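Probable glutamine-binding lipoprotein GlnH (GLNBP) (Mycobacterium tuberculosis, PDB 6H20) probably binds aspartate and related amino acids as an extracellular solute-binding lipoprotein, and regulates protein kinase G activity to control glutamate metabolism. Local coordinates at residues Val237-Asn240 with Leu246-Phe249; Phe134-Leu139 with Gly252-Ile257; Gly60-Ser65 with Val217-Tyr222; Arg163-Arg168 with Ala192-Ala197. All blocks are in the same frame, centred on the assembly; numbering follows the deposited sequence.

Contact 1 (Val237-Asn240 with Leu246-Phe249); sequences VGIN and LVRF
I239 lays its branched side chain over the start of helix 244-259, where it overlaps L246 and V247. This is sheet-against-helix packing within one lobe of a periplasmic-binding-protein fold, and it shows how a single strand residue can carry most of such a joint. The short turn between strand 232-240 and the helix brings the chain back upon itself, and no hydrogen bond spans the two segments. With CG1 anti to the carbonyl carbon (chi1 -67°) and the second torsion extended, I239 CD1 is carried out to the helix backbone, meeting V247 CA at 3.6 Å and L246 O at 3.8 Å. The other branch faces the base of the leucine, with I239 CG2 to L246 CB at 4.1 Å. The valine side chain thus meets both arms of the isoleucine, the leucine side chain CG2 alone. I117 of strand 117-118 touches both I239 and L246, and V250, farther along the helix, also packs on I239. This is core packing of the lobe, away from the ligand. On the valine, it is CG2 that meets the isoleucine methyl, V247 CG2 to I239 CD1 being 3.8 Å.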
loop_
_atom_site.group_PDB
_atom_site.type_symbol
_atom_site.label_atom_id
_atom_site.label_comp_id
_atom_site.label_asym_id
_atom_site.label_seq_id
_atom_site.Cartn_x
_atom_site.Cartn_y
_atom_site.Cartn_z
ATOM N N VAL A 237 -6.124 -3.520 5.147
ATOM C CA VAL A 237 -7.266 -2.743 4.672
ATOM C C VAL A 237 -7.585 -1.711 5.739
ATOM O O VAL A 237 -7.823 -2.061 6.898
ATOM C CB VAL A 237 -8.477 -3.649 4.406
ATOM C CG1 VAL A 237 -9.707 -2.811 4.044
ATOM C CG2 VAL A 237 -8.151 -4.668 3.333
ATOM N N GLY A 238 -7.561 -0.432 5.358
ATOM C CA GLY A 238 -7.807 0.648 6.304
ATOM C C GLY A 238 -9.299 0.899 6.462
ATOM O O GLY A 238 -10.049 0.889 5.491
ATOM N N ILE A 239 -9.719 1.081 7.716
ATOM C CA ILE A 239 -11.124 1.159 8.096
ATOM C C ILE A 239 -11.255 2.261 9.135
ATOM O O ILE A 239 -10.324 2.525 9.900
ATOM C CB ILE A 239 -11.593 -0.215 8.650
ATOM C CG1 ILE A 239 -11.594 -1.254 7.523
ATOM C CG2 ILE A 239 -12.982 -0.116 9.311
ATOM C CD1 ILE A 239 -11.623 -2.699 7.985
ATOM N N ASN A 240 -12.415 2.918 9.158
ATOM C CA ASN A 240 -12.649 3.940 10.171
ATOM C C ASN A 240 -12.452 3.355 11.569
ATOM O O ASN A 240 -12.859 2.224 11.854
ATOM C CB ASN A 240 -14.054 4.525 10.028
ATOM C CG ASN A 240 -14.391 5.492 11.139
ATOM O OD1 ASN A 240 -14.815 5.085 12.226
ATOM N ND2 ASN A 240 -14.216 6.784 10.875
ATOM N N LEU A 246 -16.864 -3.715 10.638
ATOM C CA LEU A 246 -16.278 -3.848 9.309
ATOM C C LEU A 246 -14.888 -4.465 9.369
ATOM O O LEU A 246 -14.505 -5.196 8.452
ATOM C CB LEU A 246 -16.242 -2.476 8.637
ATOM C CG LEU A 246 -15.813 -2.435 7.174
ATOM C CD1 LEU A 246 -16.568 -3.433 6.334
ATOM C CD2 LEU A 246 -16.013 -1.018 6.629
ATOM N N VAL A 247 -14.124 -4.194 10.430
ATOM C CA VAL A 247 -12.841 -4.877 10.611
ATOM C C VAL A 247 -13.047 -6.386 10.666
ATOM O O VAL A 247 -12.371 -7.151 9.963
ATOM C CB VAL A 247 -12.125 -4.366 11.875
ATOM C CG1 VAL A 247 -10.825 -5.153 12.096
ATOM C CG2 VAL A 247 -11.863 -2.872 11.778
ATOM N N ARG A 248 -13.972 -6.840 11.526
ATOM C CA ARG A 248 -14.237 -8.274 11.615
ATOM C C ARG A 248 -14.718 -8.830 10.283
ATOM O O ARG A 248 -14.307 -9.922 9.884
ATOM C CB ARG A 248 -15.245 -8.574 12.727
ATOM C CG ARG A 248 -14.790 -8.106 14.089
ATOM C CD ARG A 248 -15.786 -8.559 15.151
ATOM N NE ARG A 248 -15.499 -7.982 16.462
ATOM C CZ ARG A 248 -14.615 -8.485 17.320
ATOM N NH1 ARG A 248 -13.923 -9.575 17.004
ATOM N NH2 ARG A 248 -14.416 -7.891 18.493
ATOM N N PHE A 249 -15.583 -8.091 9.580
ATOM C CA PHE A 249 -16.083 -8.560 8.291
ATOM C C PHE A 249 -14.940 -8.743 7.298
ATOM O O PHE A 249 -14.819 -9.803 6.665
ATOM C CB PHE A 249 -17.132 -7.588 7.725
ATOM C CG PHE A 249 -17.822 -8.110 6.498
ATOM C CD1 PHE A 249 -17.221 -8.005 5.237
ATOM C CD2 PHE A 249 -19.049 -8.757 6.607
ATOM C CE1 PHE A 249 -17.845 -8.519 4.114
ATOM C CE2 PHE A 249 -19.675 -9.269 5.496
ATOM C CZ PHE A 249 -19.075 -9.157 4.247
#

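Contact 2 (Phe134-Leu139 with Gly252-Ile257); sequences FSTVYL and GTLERI
L254 pushes its two methyls from helix 244-259 into the bend formed by S135, T136 and Y138. The bend links strand 132-134 to the long strand 139-148, in a two-lobed type II binding-protein fold, and the leucine is the one helix residue that fills it. The tight part is at CD1. T136 comes to it twice, with its carbonyl O and with its hydroxyl OG1 each 3.5 Å from L254 CD1, while S135 OG lies 3.6 Å from the same methyl. These are polar atoms against a methyl, and their hydrogen-bonding needs are met by other partners. S135 OG donates to T136 O at 2.8 Å, reaching forward to the carbonyl of the next residue (chi1 70°), with the donor tilted 15° from the carbonyl plane, and it also bonds to V237 N of the adjoining strand. T136 OG1 is bonded to R258 on the same helix, and T136 N to N251 OD1, so the loop is tied to the helix by bonds just outside the two segments.

The packing is looser toward Y138, where CB alone rests on the leucine, Y138 CB lying 4.0 Å from L254 CD2, and the ring leads off in another direction. On the helix, E255 and R256 are partly exposed and do not touch the loop. The tyrosine ring runs inward, to within about 8 Å of the bound asparagine, and its hydroxyl, Y138 OH, is hydrogen-bonded to D78 OD1.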
loop_
_atom_site.group_PDB
_atom_site.type_symbol
_atom_site.label_atom_id
_atom_site.label_comp_id
_atom_site.label_asym_id
_atom_site.label_seq_id
_atom_site.Cartn_x
_atom_site.Cartn_y
_atom_site.Cartn_z
ATOM N N PHE A 134 -7.443 -1.299 11.117
ATOM C CA PHE A 134 -6.916 -2.092 10.013
ATOM C C PHE A 134 -7.386 -3.531 10.145
ATOM O O PHE A 134 -7.542 -4.057 11.251
ATOM C CB PHE A 134 -5.382 -2.152 10.006
ATOM C CG PHE A 134 -4.711 -0.849 9.659
ATOM C CD1 PHE A 134 -4.562 -0.454 8.331
ATOM C CD2 PHE A 134 -4.193 -0.042 10.655
ATOM C CE1 PHE A 134 -3.920 0.740 8.007
ATOM C CE2 PHE A 134 -3.559 1.157 10.347
ATOM C CZ PHE A 134 -3.413 1.545 9.015
ATOM N N SER A 135 -7.571 -4.171 8.994
ATOM C CA SER A 135 -7.691 -5.616 8.902
ATOM C C SER A 135 -6.365 -6.282 9.257
ATOM O O SER A 135 -5.340 -5.629 9.477
ATOM C CB SER A 135 -8.015 -6.025 7.465
ATOM O OG SER A 135 -6.894 -5.804 6.611
ATOM N N THR A 136 -6.402 -7.616 9.305
ATOM C CA THR A 136 -5.172 -8.392 9.336
ATOM C C THR A 136 -4.361 -8.155 8.056
ATOM O O THR A 136 -4.832 -7.572 7.070
ATOM C CB THR A 136 -5.481 -9.882 9.462
ATOM O OG1 THR A 136 -6.347 -10.294 8.392
ATOM C CG2 THR A 136 -6.135 -10.187 10.818
ATOM N N VAL A 137 -3.117 -8.633 8.074
ATOM C CA VAL A 137 -2.189 -8.361 6.976
ATOM C C VAL A 137 -2.584 -9.169 5.749
ATOM O O VAL A 137 -2.744 -10.394 5.823
ATOM C CB VAL A 137 -0.758 -8.709 7.412
ATOM C CG1 VAL A 137 0.230 -8.541 6.244
ATOM C CG2 VAL A 137 -0.344 -7.888 8.620
ATOM N N TYR A 138 -2.704 -8.495 4.593
ATOM C CA TYR A 138 -3.015 -9.204 3.355
ATOM C C TYR A 138 -1.843 -9.319 2.384
ATOM O O TYR A 138 -1.938 -10.073 1.406
ATOM C CB TYR A 138 -4.253 -8.602 2.654
ATOM C CG TYR A 138 -4.059 -7.243 2.011
ATOM C CD1 TYR A 138 -3.568 -7.124 0.717
ATOM C CD2 TYR A 138 -4.398 -6.081 2.700
ATOM C CE1 TYR A 138 -3.409 -5.877 0.134
ATOM C CE2 TYR A 138 -4.244 -4.823 2.119
ATOM C CZ TYR A 138 -3.733 -4.741 0.834
ATOM O OH TYR A 138 -3.578 -3.502 0.266
ATOM N N LEU A 139 -0.739 -8.628 2.643
ATOM C CA LEU A 139 0.466 -8.772 1.838
ATOM C C LEU A 139 1.580 -8.134 2.641
ATOM O O LEU A 139 1.366 -7.088 3.252
ATOM C CB LEU A 139 0.309 -8.029 0.503
ATOM C CG LEU A 139 1.439 -8.223 -0.512
ATOM C CD1 LEU A 139 1.465 -9.655 -0.998
ATOM C CD2 LEU A 139 1.242 -7.274 -1.691
ATOM N N GLY A 252 -12.888 -11.661 7.935
ATOM C CA GLY A 252 -13.527 -12.851 7.402
ATOM C C GLY A 252 -13.225 -13.063 5.927
ATOM O O GLY A 252 -12.912 -14.182 5.501
ATOM N N THR A 253 -13.309 -11.990 5.126
ATOM C CA THR A 253 -12.938 -12.089 3.715
ATOM C C THR A 253 -11.501 -12.555 3.565
ATOM O O THR A 253 -11.198 -13.407 2.717
ATOM C CB THR A 253 -13.103 -10.733 3.014
ATOM O OG1 THR A 253 -14.457 -10.280 3.156
ATOM C CG2 THR A 253 -12.785 -10.874 1.527
ATOM N N LEU A 254 -10.595 -11.995 4.370
ATOM C CA LEU A 254 -9.199 -12.388 4.233
ATOM C C LEU A 254 -8.989 -13.851 4.616
ATOM O O LEU A 254 -8.227 -14.557 3.953
ATOM C CB LEU A 254 -8.294 -11.446 5.028
ATOM C CG LEU A 254 -8.340 -10.006 4.505
ATOM C CD1 LEU A 254 -7.435 -9.076 5.312
ATOM C CD2 LEU A 254 -8.001 -9.929 2.998
ATOM N N GLU A 255 -9.659 -14.333 5.672
ATOM C CA GLU A 255 -9.606 -15.766 5.969
ATOM C C GLU A 255 -10.099 -16.587 4.787
ATOM O O GLU A 255 -9.485 -17.601 4.417
ATOM C CB GLU A 255 -10.451 -16.101 7.202
ATOM C CG GLU A 255 -9.866 -15.641 8.537
ATOM C CD GLU A 255 -8.769 -16.557 9.054
ATOM O OE1 GLU A 255 -8.562 -17.658 8.483
ATOM O OE2 GLU A 255 -8.120 -16.179 10.050
ATOM N N ARG A 256 -11.204 -16.164 4.167
ATOM C CA ARG A 256 -11.697 -16.897 3.005
ATOM C C ARG A 256 -10.651 -16.967 1.902
ATOM O O ARG A 256 -10.340 -18.055 1.405
ATOM C CB ARG A 256 -12.988 -16.291 2.465
ATOM C CG ARG A 256 -13.497 -17.111 1.292
ATOM C CD ARG A 256 -14.784 -16.568 0.729
ATOM N NE ARG A 256 -14.728 -15.182 0.253
ATOM C CZ ARG A 256 -14.209 -14.800 -0.916
ATOM N NH1 ARG A 256 -13.639 -15.688 -1.726
ATOM N NH2 ARG A 256 -14.256 -13.520 -1.273
ATOM N N ILE A 257 -10.094 -15.821 1.501
ATOM C CA ILE A 257 -9.218 -15.838 0.326
ATOM C C ILE A 257 -7.870 -16.489 0.620
ATOM O O ILE A 257 -7.238 -17.047 -0.287
ATOM C CB ILE A 257 -9.088 -14.454 -0.339
ATOM C CG1 ILE A 257 -8.332 -13.470 0.557
ATOM C CG2 ILE A 257 -10.453 -13.932 -0.749
ATOM C CD1 ILE A 257 -7.946 -12.153 -0.183
#

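Contact 3 (Gly60-Ser65 with Val217-Tyr222); sequences GSNLFS and VEEDPY
The loop that follows strand 53-57, closed by a classic beta bulge, faces the last turn of helix 210-219, and N62 meets E218 and E219 there. In the bulge F64 and S65 both pair with S61: S61 O takes F64 N at 3.0 Å and S65 N at 2.9 Å. N62 and L63 are the two residues thrown outward, and L63 adopts the left-handed backbone conformation.

N62 does most of the touching. Its CG is anti to the backbone N (chi1 -171°), which sends the amide out toward the helix. There it stacks on the carboxylate of E219, the two planes 24° apart and the side chains arriving from opposite directions. The overlap is staggered: N62 CB lies 3.8 Å from E219 OE2, while N62 ND2 is 3.6 Å from E219 CG. N62 ND2 also passes E218 CB at 3.9 Å on its way to a hydrogen bond with G215 O, so a backbone acceptor, rather than either carboxylate, engages the amide. L63 adds a thin apolar margin, L63 CD1 being 4.2 Å from E218 CG.

Both glutamates are exposed, and the side chain of N62 is about 12 Å from the bound asparagine. Ligand-pocket residue D209 directly precedes helix 210-219. The loop belongs to one lobe and the helix to the other, so the N62 bond to G215 crosses the cleft, consistent with a closed, ligand-bound form. Around the contact, E219 leans on L195 of helix 191-199, and L63 is bonded through its backbone to F77 at the start of helix 77-90.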
loop_
_atom_site.group_PDB
_atom_site.type_symbol
_atom_site.label_atom_id
_atom_site.label_comp_id
_atom_site.label_asym_id
_atom_site.label_seq_id
_atom_site.Cartn_x
_atom_site.Cartn_y
_atom_site.Cartn_z
ATOM N N GLY A 60 -2.000 5.469 -9.320
ATOM C CA GLY A 60 -0.567 5.700 -9.391
ATOM C C GLY A 60 0.339 4.527 -9.068
ATOM O O GLY A 60 1.566 4.705 -9.037
ATOM N N SER A 61 -0.208 3.328 -8.855
ATOM C CA SER A 61 0.571 2.173 -8.407
ATOM C C SER A 61 0.340 1.005 -9.364
ATOM O O SER A 61 -0.566 0.186 -9.160
ATOM C CB SER A 61 0.230 1.806 -6.949
ATOM O OG SER A 61 0.623 2.847 -6.052
ATOM N N ASN A 62 1.174 0.915 -10.401
ATOM C CA ASN A 62 1.106 -0.231 -11.298
ATOM C C ASN A 62 1.193 -1.521 -10.491
ATOM O O ASN A 62 1.932 -1.606 -9.506
ATOM C CB ASN A 62 2.267 -0.191 -12.288
ATOM C CG ASN A 62 2.116 -1.234 -13.379
ATOM O OD1 ASN A 62 0.992 -1.534 -13.817
ATOM N ND2 ASN A 62 3.229 -1.809 -13.807
ATOM N N LEU A 63 0.426 -2.523 -10.921
ATOM C CA LEU A 63 0.227 -3.839 -10.323
ATOM C C LEU A 63 -0.740 -3.830 -9.152
ATOM O O LEU A 63 -1.167 -4.907 -8.730
ATOM C CB LEU A 63 1.520 -4.550 -9.880
ATOM C CG LEU A 63 2.577 -4.664 -10.981
ATOM C CD1 LEU A 63 3.764 -5.435 -10.407
ATOM C CD2 LEU A 63 2.002 -5.341 -12.225
ATOM N N PHE A 64 -1.101 -2.666 -8.608
ATOM C CA PHE A 64 -1.914 -2.565 -7.400
ATOM C C PHE A 64 -3.205 -1.799 -7.607
ATOM O O PHE A 64 -4.276 -2.315 -7.284
ATOM C CB PHE A 64 -1.076 -1.968 -6.256
ATOM C CG PHE A 64 -0.128 -2.965 -5.678
ATOM C CD1 PHE A 64 -0.547 -3.827 -4.673
ATOM C CD2 PHE A 64 1.136 -3.128 -6.213
ATOM C CE1 PHE A 64 0.289 -4.790 -4.182
ATOM C CE2 PHE A 64 1.992 -4.104 -5.735
ATOM C CZ PHE A 64 1.560 -4.941 -4.699
ATOM N N SER A 65 -3.135 -0.581 -8.136
ATOM C CA SER A 65 -4.343 0.148 -8.518
ATOM C C SER A 65 -3.904 1.131 -9.594
ATOM O O SER A 65 -3.121 2.047 -9.321
ATOM C CB SER A 65 -5.012 0.844 -7.323
ATOM O OG SER A 65 -4.150 1.729 -6.629
ATOM N N VAL A 217 9.386 -1.269 -12.241
ATOM C CA VAL A 217 10.273 -2.034 -13.125
ATOM C C VAL A 217 9.506 -2.578 -14.319
ATOM O O VAL A 217 10.021 -2.621 -15.440
ATOM C CB VAL A 217 10.972 -3.168 -12.355
ATOM C CG1 VAL A 217 11.700 -4.119 -13.320
ATOM C CG2 VAL A 217 11.942 -2.599 -11.346
ATOM N N GLU A 218 8.271 -3.034 -14.097
ATOM C CA GLU A 218 7.490 -3.567 -15.209
ATOM C C GLU A 218 7.247 -2.512 -16.272
ATOM O O GLU A 218 7.170 -2.837 -17.462
ATOM C CB GLU A 218 6.161 -4.136 -14.711
ATOM C CG GLU A 218 6.308 -5.331 -13.795
ATOM C CD GLU A 218 5.867 -6.628 -14.440
ATOM O OE1 GLU A 218 5.961 -6.738 -15.680
ATOM O OE2 GLU A 218 5.426 -7.540 -13.708
ATOM N N GLU A 219 7.158 -1.246 -15.871
ATOM C CA GLU A 219 6.994 -0.165 -16.834
ATOM C C GLU A 219 8.312 0.270 -17.451
ATOM O O GLU A 219 8.308 0.828 -18.552
ATOM C CB GLU A 219 6.316 1.028 -16.160
ATOM C CG GLU A 219 4.870 0.732 -15.776
ATOM C CD GLU A 219 4.215 1.818 -14.940
ATOM O OE1 GLU A 219 3.109 2.260 -15.315
ATOM O OE2 GLU A 219 4.782 2.211 -13.900
ATOM N N ASP A 220 9.433 0.030 -16.776
ATOM C CA ASP A 220 10.731 0.544 -17.213
ATOM C C ASP A 220 11.790 -0.494 -16.870
ATOM O O ASP A 220 12.476 -0.385 -15.847
ATOM C CB ASP A 220 11.035 1.869 -16.510
ATOM C CG ASP A 220 12.265 2.563 -17.056
ATOM O OD1 ASP A 220 13.018 1.937 -17.834
ATOM O OD2 ASP A 220 12.489 3.735 -16.677
ATOM N N PRO A 221 11.992 -1.494 -17.734
ATOM C CA PRO A 221 12.938 -2.574 -17.397
ATOM C C PRO A 221 14.404 -2.156 -17.403
ATOM O O PRO A 221 15.266 -2.985 -17.077
ATOM C CB PRO A 221 12.651 -3.647 -18.454
ATOM C CG PRO A 221 11.335 -3.271 -19.049
ATOM C CD PRO A 221 11.209 -1.797 -18.940
ATOM N N TYR A 222 14.709 -0.905 -17.742
ATOM C CA TYR A 222 16.050 -0.368 -17.547
ATOM C C TYR A 222 16.366 -0.188 -16.063
ATOM O O TYR A 222 17.535 -0.057 -15.691
ATOM C CB TYR A 222 16.150 0.939 -18.350
ATOM C CG TYR A 222 17.312 1.871 -18.055
ATOM C CD1 TYR A 222 18.628 1.425 -18.101
ATOM C CD2 TYR A 222 17.082 3.222 -17.782
ATOM C CE1 TYR A 222 19.693 2.302 -17.855
ATOM C CE2 TYR A 222 18.124 4.089 -17.543
ATOM C CZ TYR A 222 19.422 3.632 -17.573
ATOM O OH TYR A 222 20.447 4.530 -17.320
#

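Contact 4 (Arg163-Arg168 with Ala192-Ala197); sequences RVCVAR and ADCLVA
A chi1 of -172° swings the sulfur of C165 away from the strand's N and alongside its carbonyl carbon, whereas in C194 the sulfur stands beside the N and anti to the carbonyl carbon; the two different rotations bring the sulfurs together from strand and helix. They join as a disulfide of 2.1 Å between C165 SG and C194 SG. Its central torsion of -81° gives a left-handed bridge, close to the perpendicular geometry that disulfides prefer. C165 CA and C194 CA are only 5.7 Å apart, the nearest CA pair of the two segments, and C165 CB lies 3.8 Å from C194 CB. In this example of covalent cross-linking between secondary structures, one bond does nearly all the work: beside it, C194 SG lies 3.8 Å from V166 N, a packing contact, and no hydrogen bond runs between the segments.

Strand 163-167 and the helical segment 192-197 run nearly antiparallel, at 158°, with their axes 8.1 Å apart at closest approach. The bridge is buried, for V188 of strand 184-188 lies against both cysteines and I203 covers C165 as well. V166 points its side chain to the other side of the sheet, where L173 and I176 of helix 171-176 receive it. Toward the end of the strand, A167 approaches W191 and the bound asparagine, its side chain about 5 Å from the ligand. Strand 163-167 lies parallel between strands 184-188 and 205-207, and helix 191-199 connects those two neighbours across its face: a beta-alpha-beta crossover, the building unit of the alpha/beta lobes of solute-binding proteins, here stapled by a disulfide.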
loop_
_atom_site.group_PDB
_atom_site.type_symbol
_atom_site.label_atom_id
_atom_site.label_comp_id
_atom_site.label_asym_id
_atom_site.label_seq_id
_atom_site.Cartn_x
_atom_site.Cartn_y
_atom_site.Cartn_z
ATOM N N ARG A 163 19.798 12.222 -4.981
ATOM C CA ARG A 163 18.403 12.653 -5.079
ATOM C C ARG A 163 17.508 11.418 -5.033
ATOM O O ARG A 163 17.511 10.606 -5.957
ATOM C CB ARG A 163 18.175 13.454 -6.361
ATOM C CG ARG A 163 18.926 14.781 -6.406
ATOM C CD ARG A 163 18.981 15.325 -7.824
ATOM N NE ARG A 163 19.565 14.357 -8.744
ATOM C CZ ARG A 163 19.505 14.451 -10.070
ATOM N NH1 ARG A 163 18.879 15.478 -10.635
ATOM N NH2 ARG A 163 20.069 13.517 -10.827
ATOM N N VAL A 164 16.732 11.283 -3.961
ATOM C CA VAL A 164 15.884 10.116 -3.737
ATOM C C VAL A 164 14.436 10.576 -3.692
ATOM O O VAL A 164 14.093 11.478 -2.918
ATOM C CB VAL A 164 16.267 9.413 -2.425
ATOM C CG1 VAL A 164 15.357 8.232 -2.162
ATOM C CG2 VAL A 164 17.725 8.977 -2.469
ATOM N N CYS A 165 13.591 9.938 -4.499
ATOM C CA CYS A 165 12.181 10.295 -4.606
ATOM C C CYS A 165 11.318 9.431 -3.698
ATOM O O CYS A 165 11.479 8.202 -3.645
ATOM C CB CYS A 165 11.725 10.124 -6.054
ATOM S SG CYS A 165 10.052 10.749 -6.399
ATOM N N VAL A 166 10.365 10.085 -3.017
ATOM C CA VAL A 166 9.354 9.417 -2.200
ATOM C C VAL A 166 8.033 10.148 -2.374
ATOM O O VAL A 166 7.999 11.363 -2.580
ATOM C CB VAL A 166 9.711 9.360 -0.695
ATOM C CG1 VAL A 166 10.857 8.387 -0.457
ATOM C CG2 VAL A 166 10.023 10.750 -0.186
ATOM N N ALA A 167 6.937 9.412 -2.257
ATOM C CA ALA A 167 5.633 10.062 -2.248
ATOM C C ALA A 167 5.339 10.626 -0.864
ATOM O O ALA A 167 5.693 10.028 0.157
ATOM C CB ALA A 167 4.533 9.080 -2.650
ATOM N N ARG A 168 4.690 11.785 -0.834
ATOM C CA ARG A 168 4.332 12.385 0.438
ATOM C C ARG A 168 3.300 11.511 1.148
ATOM O O ARG A 168 2.495 10.820 0.515
ATOM C CB ARG A 168 3.808 13.808 0.212
ATOM C CG ARG A 168 4.934 14.793 -0.102
ATOM C CD ARG A 168 4.466 16.243 -0.165
ATOM N NE ARG A 168 3.623 16.517 -1.328
ATOM C CZ ARG A 168 4.074 16.718 -2.563
ATOM N NH1 ARG A 168 5.376 16.655 -2.828
ATOM N NH2 ARG A 168 3.214 16.978 -3.547
ATOM N N ALA A 192 4.013 6.884 -9.393
ATOM C CA ALA A 192 4.211 7.030 -10.833
ATOM C C ALA A 192 4.997 8.297 -11.142
ATOM O O ALA A 192 5.749 8.337 -12.129
ATOM C CB ALA A 192 2.860 7.037 -11.542
ATOM N N ASP A 193 4.841 9.335 -10.307
ATOM C CA ASP A 193 5.576 10.581 -10.507
ATOM C C ASP A 193 7.068 10.379 -10.280
ATOM O O ASP A 193 7.892 11.019 -10.945
ATOM C CB ASP A 193 5.035 11.662 -9.573
ATOM C CG ASP A 193 3.567 11.942 -9.796
ATOM O OD1 ASP A 193 3.090 11.794 -10.941
ATOM O OD2 ASP A 193 2.880 12.324 -8.824
ATOM N N CYS A 194 7.435 9.506 -9.332
ATOM C CA CYS A 194 8.848 9.196 -9.122
ATOM C C CYS A 194 9.430 8.519 -10.346
ATOM O O CYS A 194 10.581 8.776 -10.721
ATOM C CB CYS A 194 9.031 8.280 -7.909
ATOM S SG CYS A 194 8.847 9.067 -6.313
ATOM N N LEU A 195 8.643 7.655 -10.989
ATOM C CA LEU A 195 9.142 6.991 -12.186
ATOM C C LEU A 195 9.405 8.001 -13.290
ATOM O O LEU A 195 10.457 7.965 -13.936
ATOM C CB LEU A 195 8.158 5.914 -12.643
ATOM C CG LEU A 195 8.555 5.273 -13.970
ATOM C CD1 LEU A 195 9.922 4.602 -13.846
ATOM C CD2 LEU A 195 7.502 4.287 -14.435
ATOM N N VAL A 196 8.474 8.931 -13.500
ATOM C CA VAL A 196 8.687 9.974 -14.504
ATOM C C VAL A 196 9.951 10.768 -14.194
ATOM O O VAL A 196 10.774 11.034 -15.080
ATOM C CB VAL A 196 7.452 10.886 -14.610
ATOM C CG1 VAL A 196 7.759 12.095 -15.498
ATOM C CG2 VAL A 196 6.279 10.101 -15.162
ATOM N N ALA A 197 10.124 11.157 -12.930
ATOM C CA ALA A 197 11.298 11.931 -12.541
ATOM C C ALA A 197 12.587 11.173 -12.836
ATOM O O ALA A 197 13.581 11.768 -13.272
ATOM C CB ALA A 197 11.218 12.288 -11.060
#

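How the contacts relate
Contacts 1, 2 and 4 are buried, while contact 3 is partly open to solvent, and their chemistry follows suit: aliphatic packing in contact 1, a leucine methyl against loop oxygens in contact 2, a covalent bridge in contact 4, and an amide stacked on a carboxylate in contact 3. Contacts 1 and 2 use successive turns of helix 244-259 and touch each other, with centres about 10 Å apart. Contacts 3 and 4 form a second touching pair, about 13 Å between centres, and contacts 1 and 4 reach the same sheet from opposite sides of the chain's centre. The two pairs meet where L139 CD2 of 134-139 packs 3.6 Å from F64 CE1 of 60-65.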